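Local coordinates for endoglucanase (Thermotoga maritima, PDB 1VHO), which probably acts as a metal-dependent aminopeptidase of the M42 family, binding two divalent cations per subunit, at residues A[37-41]-A[52-56]; A[60-66]-A[194-200]. All blocks are in the same frame, centred on the assembly; numbering follows the deposited sequence.

Overall arrangement
Both contacts lie at one side of the mixed eight-stranded sheet, with their centres about 10 Å apart. They follow one another along the chain: contact 1 closes between the loop after helix 25-35 and strand 50-54 before contact 2 pairs strand 61-67 with strand 195-201. Strand 195-201 is the middle piece, running antiparallel to strand 50-54 and parallel to strand 61-67. Gly52 and Val198 share a backbone hydrogen bond, and the rings of Tyr53 and Tyr197 stack. Contact 1 is thus the solvent-facing border, at the start of outermost strand 41-44, while contact 2 is buried and leads toward His67, a predicted zinc ligand.

Contact 1. Residues A[37-41]-A[52-56]; sequences PFVDE and GYKKG
Asp40 is held to Tyr53 in the strand and to Lys55 just past its end by its backbone and its carboxylate. Its CB sits 3.4 Å from Tyr53 O and its CG 3.9 Å from Lys55 N. With CG anti to the carbonyl carbon (chi1 -74°), the acid turns to Lys55, and OD1 takes the N-H of Lys55 at 2.8 Å on its anti side, 22° out of the carboxylate plane. The same oxygen meets Lys55 CB and Lys54 CD, and receives a water that also donates to Lys55 O. Tyr53 O is gripped twice, by Asp40 N at 2.7 Å and by Glu41 N at 3.3 Å, while Tyr53 N returns a bond to Glu41 O. Two residues facing one make this a classic beta bulge where strand 41-44 begins. Glu41 CG reaches the edge of the Tyr53 ring, 3.6 Å from CD2, with the carboxylate plane 88° from that of the ring; its OE2 hydrogen-bonds the hydroxyl of Tyr216. A second water links Phe38 O to Lys54 NZ, which also bonds His192. Polar groups and water therefore do most of the joining at this surface edge, and the nearby charge of Lys54 probably favours an ionised Asp40.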
ATOM      1  N   PRO A  37     -19.058   5.975  -6.065  1.00 19.50           N
ATOM      2  CA  PRO A  37     -20.121   5.440  -6.908  1.00 19.72           C
ATOM      3  C   PRO A  37     -20.389   3.945  -6.694  1.00 20.88           C
ATOM      4  O   PRO A  37     -21.340   3.392  -7.270  1.00 21.30           O
ATOM      5  CB  PRO A  37     -19.589   5.612  -8.313  1.00 19.76           C
ATOM      6  CG  PRO A  37     -18.501   6.659  -8.198  1.00 18.43           C
ATOM      7  CD  PRO A  37     -17.898   6.414  -6.868  1.00 18.98           C
ATOM      8  N   PHE A  38     -19.569   3.273  -5.902  1.00 21.09           N
ATOM      9  CA  PHE A  38     -19.659   1.827  -5.725  1.00 21.08           C
ATOM     10  C   PHE A  38     -19.924   1.366  -4.323  1.00 21.41           C
ATOM     11  O   PHE A  38     -19.840   0.145  -4.009  1.00 21.89           O
ATOM     12  CB  PHE A  38     -18.308   1.249  -6.238  1.00 17.96           C
ATOM     13  CG  PHE A  38     -17.972   1.701  -7.639  1.00 20.12           C
ATOM     14  CD1 PHE A  38     -18.790   1.393  -8.703  1.00 18.70           C
ATOM     15  CD2 PHE A  38     -16.812   2.419  -7.885  1.00 21.93           C
ATOM     16  CE1 PHE A  38     -18.486   1.772 -10.001  1.00 22.58           C
ATOM     17  CE2 PHE A  38     -16.489   2.827  -9.174  1.00 24.53           C
ATOM     18  CZ  PHE A  38     -17.344   2.528 -10.237  1.00 24.97           C
ATOM     19  N   VAL A  39     -20.127   2.276  -3.378  1.00 19.95           N
ATOM     20  CA  VAL A  39     -20.417   1.895  -2.016  1.00 21.90           C
ATOM     21  C   VAL A  39     -21.748   2.497  -1.523  1.00 24.14           C
ATOM     22  O   VAL A  39     -22.202   3.518  -2.034  1.00 23.72           O
ATOM     23  CB  VAL A  39     -19.337   2.308  -0.995  1.00 22.67           C
ATOM     24  CG1 VAL A  39     -17.999   1.655  -1.312  1.00 22.59           C
ATOM     25  CG2 VAL A  39     -19.136   3.824  -0.889  1.00 21.18           C
ATOM     26  N   ASP A  40     -22.328   1.837  -0.518  1.00 25.78           N
ATOM     27  CA  ASP A  40     -23.553   2.396   0.089  1.00 27.13           C
ATOM     28  C   ASP A  40     -23.109   3.552   0.980  1.00 28.29           C
ATOM     29  O   ASP A  40     -23.832   4.539   1.116  1.00 28.06           O
ATOM     30  CB  ASP A  40     -24.278   1.323   0.914  1.00 26.48           C
ATOM     31  CG  ASP A  40     -24.927   0.384  -0.095  1.00 32.38           C
ATOM     32  OD1 ASP A  40     -24.483  -0.742  -0.280  1.00 30.54           O
ATOM     33  OD2 ASP A  40     -25.880   0.855  -0.753  1.00 36.77           O
ATOM     34  N   GLU A  41     -21.953   3.397   1.627  1.00 26.28           N
ATOM     35  CA  GLU A  41     -21.412   4.457   2.459  1.00 27.99           C
ATOM     36  C   GLU A  41     -19.911   4.297   2.672  1.00 28.68           C
ATOM     37  O   GLU A  41     -19.345   3.229   2.411  1.00 25.59           O
ATOM     38  CB  GLU A  41     -22.075   4.570   3.827  1.00 32.60           C
ATOM     39  CG  GLU A  41     -22.231   3.299   4.605  1.00 38.41           C
ATOM     40  CD  GLU A  41     -23.014   3.466   5.905  1.00 42.95           C
ATOM     41  OE1 GLU A  41     -24.251   3.300   5.891  1.00 43.28           O
ATOM     42  OE2 GLU A  41     -22.385   3.739   6.939  1.00 41.01           O
ATOM     43  N   GLY A  52     -15.064   1.456   3.234  1.00 23.49           N
ATOM     44  CA  GLY A  52     -16.169   1.541   2.250  1.00 20.95           C
ATOM     45  C   GLY A  52     -17.171   0.437   2.643  1.00 23.67           C
ATOM     46  O   GLY A  52     -16.681  -0.698   2.897  1.00 25.04           O
ATOM     47  N   TYR A  53     -18.452   0.707   2.636  1.00 20.73           N
ATOM     48  CA  TYR A  53     -19.430  -0.337   3.002  1.00 23.69           C
ATOM     49  C   TYR A  53     -20.391  -0.615   1.863  1.00 22.94           C
ATOM     50  O   TYR A  53     -21.022   0.299   1.311  1.00 22.44           O
ATOM     51  CB  TYR A  53     -20.192   0.063   4.267  1.00 24.25           C
ATOM     52  CG  TYR A  53     -21.384  -0.817   4.579  1.00 29.59           C
ATOM     53  CD1 TYR A  53     -21.206  -2.175   4.791  1.00 30.44           C
ATOM     54  CD2 TYR A  53     -22.676  -0.316   4.642  1.00 34.01           C
ATOM     55  CE1 TYR A  53     -22.261  -3.007   5.086  1.00 33.53           C
ATOM     56  CE2 TYR A  53     -23.758  -1.143   4.948  1.00 35.76           C
ATOM     57  CZ  TYR A  53     -23.531  -2.482   5.172  1.00 36.70           C
ATOM     58  OH  TYR A  53     -24.565  -3.350   5.459  1.00 39.66           O
ATOM     59  N   LYS A  54     -20.420  -1.878   1.445  1.00 22.19           N
ATOM     60  CA  LYS A  54     -21.303  -2.274   0.332  1.00 23.16           C
ATOM     61  C   LYS A  54     -22.223  -3.392   0.841  1.00 25.33           C
ATOM     62  O   LYS A  54     -21.784  -4.497   1.202  1.00 23.31           O
ATOM     63  CB  LYS A  54     -20.500  -2.682  -0.884  1.00 23.87           C
ATOM     64  CG  LYS A  54     -21.277  -3.213  -2.067  1.00 24.42           C
ATOM     65  CD  LYS A  54     -22.251  -2.206  -2.645  1.00 27.22           C
ATOM     66  CE  LYS A  54     -23.211  -2.907  -3.621  1.00 27.46           C
ATOM     67  NZ  LYS A  54     -22.471  -3.614  -4.682  1.00 27.58           N
ATOM     68  N   LYS A  55     -23.496  -3.027   0.997  1.00 23.37           N
ATOM     69  CA  LYS A  55     -24.477  -3.984   1.519  1.00 25.75           C
ATOM     70  C   LYS A  55     -24.768  -5.089   0.526  1.00 24.42           C
ATOM     71  O   LYS A  55     -24.814  -4.868  -0.684  1.00 25.18           O
ATOM     72  CB  LYS A  55     -25.789  -3.237   1.862  1.00 31.82           C
ATOM     73  CG  LYS A  55     -26.942  -4.153   2.231  1.00 36.95           C
ATOM     74  CD  LYS A  55     -28.182  -3.405   2.676  1.00 42.40           C
ATOM     75  CE  LYS A  55     -28.485  -3.632   4.152  1.00 45.54           C
ATOM     76  NZ  LYS A  55     -29.822  -3.046   4.510  1.00 48.56           N
ATOM     77  N   GLY A  56     -24.889  -6.295   1.048  1.00 26.52           N
ATOM     78  CA  GLY A  56     -25.218  -7.462   0.209  1.00 29.46           C
ATOM     79  C   GLY A  56     -26.610  -7.938   0.684  1.00 31.85           C
ATOM     80  O   GLY A  56     -27.468  -7.088   0.963  1.00 32.57           O
TER
HETATM   81  O   HOH W   1     -20.083  -2.102  -5.439  1.00 27.89           O
HETATM   82  O   HOH W   2     -25.738  -2.603  -1.787  1.00 30.91           O

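Contact 2. Residues A[60-66]-A[194-200]; sequences GKLAFFA and WDVYVVF
Tyr197, Trp194 and Leu62 give up the most surface where strands 61-66 and 195-200 pair in parallel. The Lys61 chain crosses the Tyr197 ring at a slant, its CB and CG each 3.9 Å from CE1, and Leu62 O lies at the ring's edge. Lys61 leaves the backbone with CG anti to the carbonyl carbon (chi1 -55°) and bends at its last torsion, which brings NZ to Tyr197 OH at 2.9 Å; Asp195 OD2 is 4.2 Å from NZ, beyond a salt bridge, and the carboxylate's other oxygen, OD1, takes the N-H of Gly56. A methionine in place of Lys61 would probably leave the Tyr197 hydroxyl without this donor and Asp195 without a nearby positive charge. Trp194 brings its six-membered ring to the start of the partner strand, CE3 3.4 Å from Gly60 C, with CZ3 close against this residue, which has no side chain. Leu62 CB packs 4.1 Å from Trp194 CE3. Backbone bonds run on from Asp195 N with Gly60 O to Ala66 N with Val199 O. Further along, Phe65 lies alongside Val199, CD2 3.6 Å from CB. Helix 208-213 covers Phe65 and Val199, whereas helices 171-187 and 317-333 pack against Phe64 on the other face. Strand 222-229 continues the sheet beyond Ala63 and Phe65, and strand 50-54 flanks strand 195-201.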
ATOM      1  N   GLY A  60     -23.742 -12.384   6.087  1.00 32.02           N
ATOM      2  CA  GLY A  60     -22.559 -12.330   6.967  1.00 30.96           C
ATOM      3  C   GLY A  60     -21.759 -11.091   6.510  1.00 29.46           C
ATOM      4  O   GLY A  60     -22.160 -10.443   5.541  1.00 27.98           O
ATOM      5  N   LYS A  61     -20.634 -10.892   7.167  1.00 28.22           N
ATOM      6  CA  LYS A  61     -19.776  -9.758   6.893  1.00 27.12           C
ATOM      7  C   LYS A  61     -18.354 -10.219   6.536  1.00 25.30           C
ATOM      8  O   LYS A  61     -17.717 -10.966   7.259  1.00 22.60           O
ATOM      9  CB  LYS A  61     -19.701  -8.862   8.146  1.00 30.06           C
ATOM     10  CG  LYS A  61     -21.049  -8.410   8.686  1.00 31.26           C
ATOM     11  CD  LYS A  61     -20.867  -7.711  10.029  1.00 37.30           C
ATOM     12  CE  LYS A  61     -22.165  -7.044  10.487  1.00 41.73           C
ATOM     13  NZ  LYS A  61     -22.799  -6.302   9.351  1.00 45.62           N
ATOM     14  N   LEU A  62     -17.920  -9.738   5.386  1.00 22.99           N
ATOM     15  CA  LEU A  62     -16.584 -10.051   4.841  1.00 21.26           C
ATOM     16  C   LEU A  62     -15.809  -8.729   4.863  1.00 20.28           C
ATOM     17  O   LEU A  62     -16.360  -7.725   4.373  1.00 21.07           O
ATOM     18  CB  LEU A  62     -16.832 -10.478   3.405  1.00 22.87           C
ATOM     19  CG  LEU A  62     -15.736 -10.902   2.470  1.00 28.20           C
ATOM     20  CD1 LEU A  62     -14.777 -11.914   3.097  1.00 29.58           C
ATOM     21  CD2 LEU A  62     -16.365 -11.499   1.191  1.00 26.95           C
ATOM     22  N   ALA A  63     -14.599  -8.729   5.360  1.00 20.92           N
ATOM     23  CA  ALA A  63     -13.784  -7.521   5.408  1.00 19.37           C
ATOM     24  C   ALA A  63     -12.499  -7.737   4.611  1.00 18.61           C
ATOM     25  O   ALA A  63     -11.836  -8.778   4.771  1.00 21.00           O
ATOM     26  CB  ALA A  63     -13.440  -7.143   6.848  1.00 17.21           C
ATOM     27  N   PHE A  64     -12.124  -6.767   3.816  1.00 16.88           N
ATOM     28  CA  PHE A  64     -10.917  -6.792   2.989  1.00 14.43           C
ATOM     29  C   PHE A  64     -10.045  -5.629   3.511  1.00 17.31           C
ATOM     30  O   PHE A  64     -10.621  -4.538   3.695  1.00 17.66           O
ATOM     31  CB  PHE A  64     -11.194  -6.620   1.512  1.00 17.09           C
ATOM     32  CG  PHE A  64     -12.087  -7.653   0.875  1.00 18.49           C
ATOM     33  CD1 PHE A  64     -11.992  -8.993   1.216  1.00 21.29           C
ATOM     34  CD2 PHE A  64     -13.048  -7.281  -0.044  1.00 22.08           C
ATOM     35  CE1 PHE A  64     -12.850  -9.931   0.646  1.00 24.31           C
ATOM     36  CE2 PHE A  64     -13.875  -8.217  -0.653  1.00 23.80           C
ATOM     37  CZ  PHE A  64     -13.776  -9.548  -0.309  1.00 21.18           C
ATOM     38  N   PHE A  65      -8.751  -5.835   3.694  1.00 15.02           N
ATOM     39  CA  PHE A  65      -7.938  -4.775   4.295  1.00 15.41           C
ATOM     40  C   PHE A  65      -6.687  -4.442   3.478  1.00 14.40           C
ATOM     41  O   PHE A  65      -5.988  -5.366   3.025  1.00 14.08           O
ATOM     42  CB  PHE A  65      -7.426  -5.302   5.672  1.00 19.45           C
ATOM     43  CG  PHE A  65      -8.491  -5.571   6.717  1.00 19.15           C
ATOM     44  CD1 PHE A  65      -9.079  -6.846   6.798  1.00 19.30           C
ATOM     45  CD2 PHE A  65      -8.900  -4.593   7.575  1.00 18.19           C
ATOM     46  CE1 PHE A  65     -10.058  -7.073   7.756  1.00 20.24           C
ATOM     47  CE2 PHE A  65      -9.874  -4.821   8.549  1.00 21.31           C
ATOM     48  CZ  PHE A  65     -10.458  -6.086   8.626  1.00 21.59           C
ATOM     49  N   ALA A  66      -6.275  -3.176   3.478  1.00 14.31           N
ATOM     50  CA  ALA A  66      -5.037  -2.773   2.776  1.00 15.23           C
ATOM     51  C   ALA A  66      -4.405  -1.569   3.489  1.00 17.87           C
ATOM     52  O   ALA A  66      -5.155  -0.786   4.092  1.00 17.65           O
ATOM     53  CB  ALA A  66      -5.357  -2.396   1.328  1.00 14.33           C
ATOM     54  N   TRP A 194     -22.943 -11.562   0.551  1.00 24.60           N
ATOM     55  CA  TRP A 194     -22.198 -11.035   1.692  1.00 23.47           C
ATOM     56  C   TRP A 194     -22.208  -9.506   1.765  1.00 22.31           C
ATOM     57  O   TRP A 194     -22.239  -8.837   0.730  1.00 23.28           O
ATOM     58  CB  TRP A 194     -20.718 -11.483   1.525  1.00 23.85           C
ATOM     59  CG  TRP A 194     -20.497 -12.934   1.789  1.00 22.43           C
ATOM     60  CD1 TRP A 194     -20.592 -13.974   0.893  1.00 23.34           C
ATOM     61  CD2 TRP A 194     -20.154 -13.514   3.041  1.00 22.95           C
ATOM     62  NE1 TRP A 194     -20.316 -15.160   1.519  1.00 23.71           N
ATOM     63  CE2 TRP A 194     -20.065 -14.913   2.846  1.00 24.07           C
ATOM     64  CE3 TRP A 194     -19.922 -13.001   4.310  1.00 24.89           C
ATOM     65  CZ2 TRP A 194     -19.743 -15.778   3.881  1.00 28.85           C
ATOM     66  CZ3 TRP A 194     -19.616 -13.869   5.345  1.00 26.27           C
ATOM     67  CH2 TRP A 194     -19.521 -15.255   5.119  1.00 27.88           C
ATOM     68  N   ASP A 195     -22.186  -8.981   2.977  1.00 21.25           N
ATOM     69  CA  ASP A 195     -22.057  -7.533   3.181  1.00 22.54           C
ATOM     70  C   ASP A 195     -20.527  -7.330   3.119  1.00 24.11           C
ATOM     71  O   ASP A 195     -19.805  -8.137   3.737  1.00 26.02           O
ATOM     72  CB  ASP A 195     -22.610  -7.099   4.521  1.00 24.55           C
ATOM     73  CG  ASP A 195     -24.155  -7.158   4.523  1.00 26.07           C
ATOM     74  OD1 ASP A 195     -24.785  -7.223   3.459  1.00 26.51           O
ATOM     75  OD2 ASP A 195     -24.688  -7.148   5.640  1.00 29.27           O
ATOM     76  N   VAL A 196     -20.057  -6.341   2.391  1.00 22.12           N
ATOM     77  CA  VAL A 196     -18.602  -6.185   2.245  1.00 21.92           C
ATOM     78  C   VAL A 196     -18.081  -4.913   2.868  1.00 22.04           C
ATOM     79  O   VAL A 196     -18.653  -3.831   2.628  1.00 22.93           O
ATOM     80  CB  VAL A 196     -18.257  -6.208   0.739  1.00 22.43           C
ATOM     81  CG1 VAL A 196     -16.781  -5.896   0.492  1.00 23.38           C
ATOM     82  CG2 VAL A 196     -18.590  -7.596   0.153  1.00 19.62           C
ATOM     83  N   TYR A 197     -16.990  -5.025   3.614  1.00 20.00           N
ATOM     84  CA  TYR A 197     -16.364  -3.880   4.238  1.00 20.68           C
ATOM     85  C   TYR A 197     -14.924  -3.807   3.694  1.00 19.81           C
ATOM     86  O   TYR A 197     -14.194  -4.785   3.819  1.00 19.88           O
ATOM     87  CB  TYR A 197     -16.311  -3.972   5.748  1.00 22.73           C
ATOM     88  CG  TYR A 197     -17.693  -3.982   6.388  1.00 26.45           C
ATOM     89  CD1 TYR A 197     -18.445  -5.162   6.372  1.00 25.34           C
ATOM     90  CD2 TYR A 197     -18.239  -2.828   6.933  1.00 26.82           C
ATOM     91  CE1 TYR A 197     -19.704  -5.195   6.919  1.00 28.49           C
ATOM     92  CE2 TYR A 197     -19.515  -2.868   7.489  1.00 28.16           C
ATOM     93  CZ  TYR A 197     -20.220  -4.042   7.507  1.00 30.41           C
ATOM     94  OH  TYR A 197     -21.480  -4.123   8.067  1.00 31.47           O
ATOM     95  N   VAL A 198     -14.611  -2.686   3.059  1.00 19.71           N
ATOM     96  CA  VAL A 198     -13.271  -2.534   2.441  1.00 18.78           C
ATOM     97  C   VAL A 198     -12.523  -1.505   3.238  1.00 20.07           C
ATOM     98  O   VAL A 198     -12.922  -0.324   3.280  1.00 20.54           O
ATOM     99  CB  VAL A 198     -13.453  -2.212   0.961  1.00 22.08           C
ATOM    100  CG1 VAL A 198     -12.118  -2.106   0.294  1.00 20.38           C
ATOM    101  CG2 VAL A 198     -14.279  -3.314   0.267  1.00 26.74           C
ATOM    102  N   VAL A 199     -11.381  -1.899   3.814  1.00 17.34           N
ATOM    103  CA  VAL A 199     -10.673  -1.020   4.732  1.00 18.78           C
ATOM    104  C   VAL A 199      -9.290  -0.573   4.250  1.00 18.24           C
ATOM    105  O   VAL A 199      -8.434  -1.391   3.928  1.00 18.71           O
ATOM    106  CB  VAL A 199     -10.504  -1.793   6.058  1.00 18.61           C
ATOM    107  CG1 VAL A 199      -9.801  -0.942   7.123  1.00 18.94           C
ATOM    108  CG2 VAL A 199     -11.841  -2.343   6.565  1.00 19.48           C
ATOM    109  N   PHE A 200      -9.137   0.732   4.164  1.00 16.82           N
ATOM    110  CA  PHE A 200      -7.901   1.400   3.764  1.00 17.60           C
ATOM    111  C   PHE A 200      -7.314   2.030   5.033  1.00 18.31           C
ATOM    112  O   PHE A 200      -7.692   3.131   5.471  1.00 19.25           O
ATOM    113  CB  PHE A 200      -8.200   2.456   2.682  1.00 17.42           C
ATOM    114  CG  PHE A 200      -8.912   1.916   1.462  1.00 15.34           C
ATOM    115  CD1 PHE A 200     -10.304   1.880   1.419  1.00 17.77           C
ATOM    116  CD2 PHE A 200      -8.206   1.430   0.376  1.00 15.81           C
ATOM    117  CE1 PHE A 200     -10.965   1.392   0.291  1.00 18.45           C
ATOM    118  CE2 PHE A 200      -8.844   0.901  -0.739  1.00 15.45           C
ATOM    119  CZ  PHE A 200     -10.250   0.898  -0.780  1.00 17.91           C
TER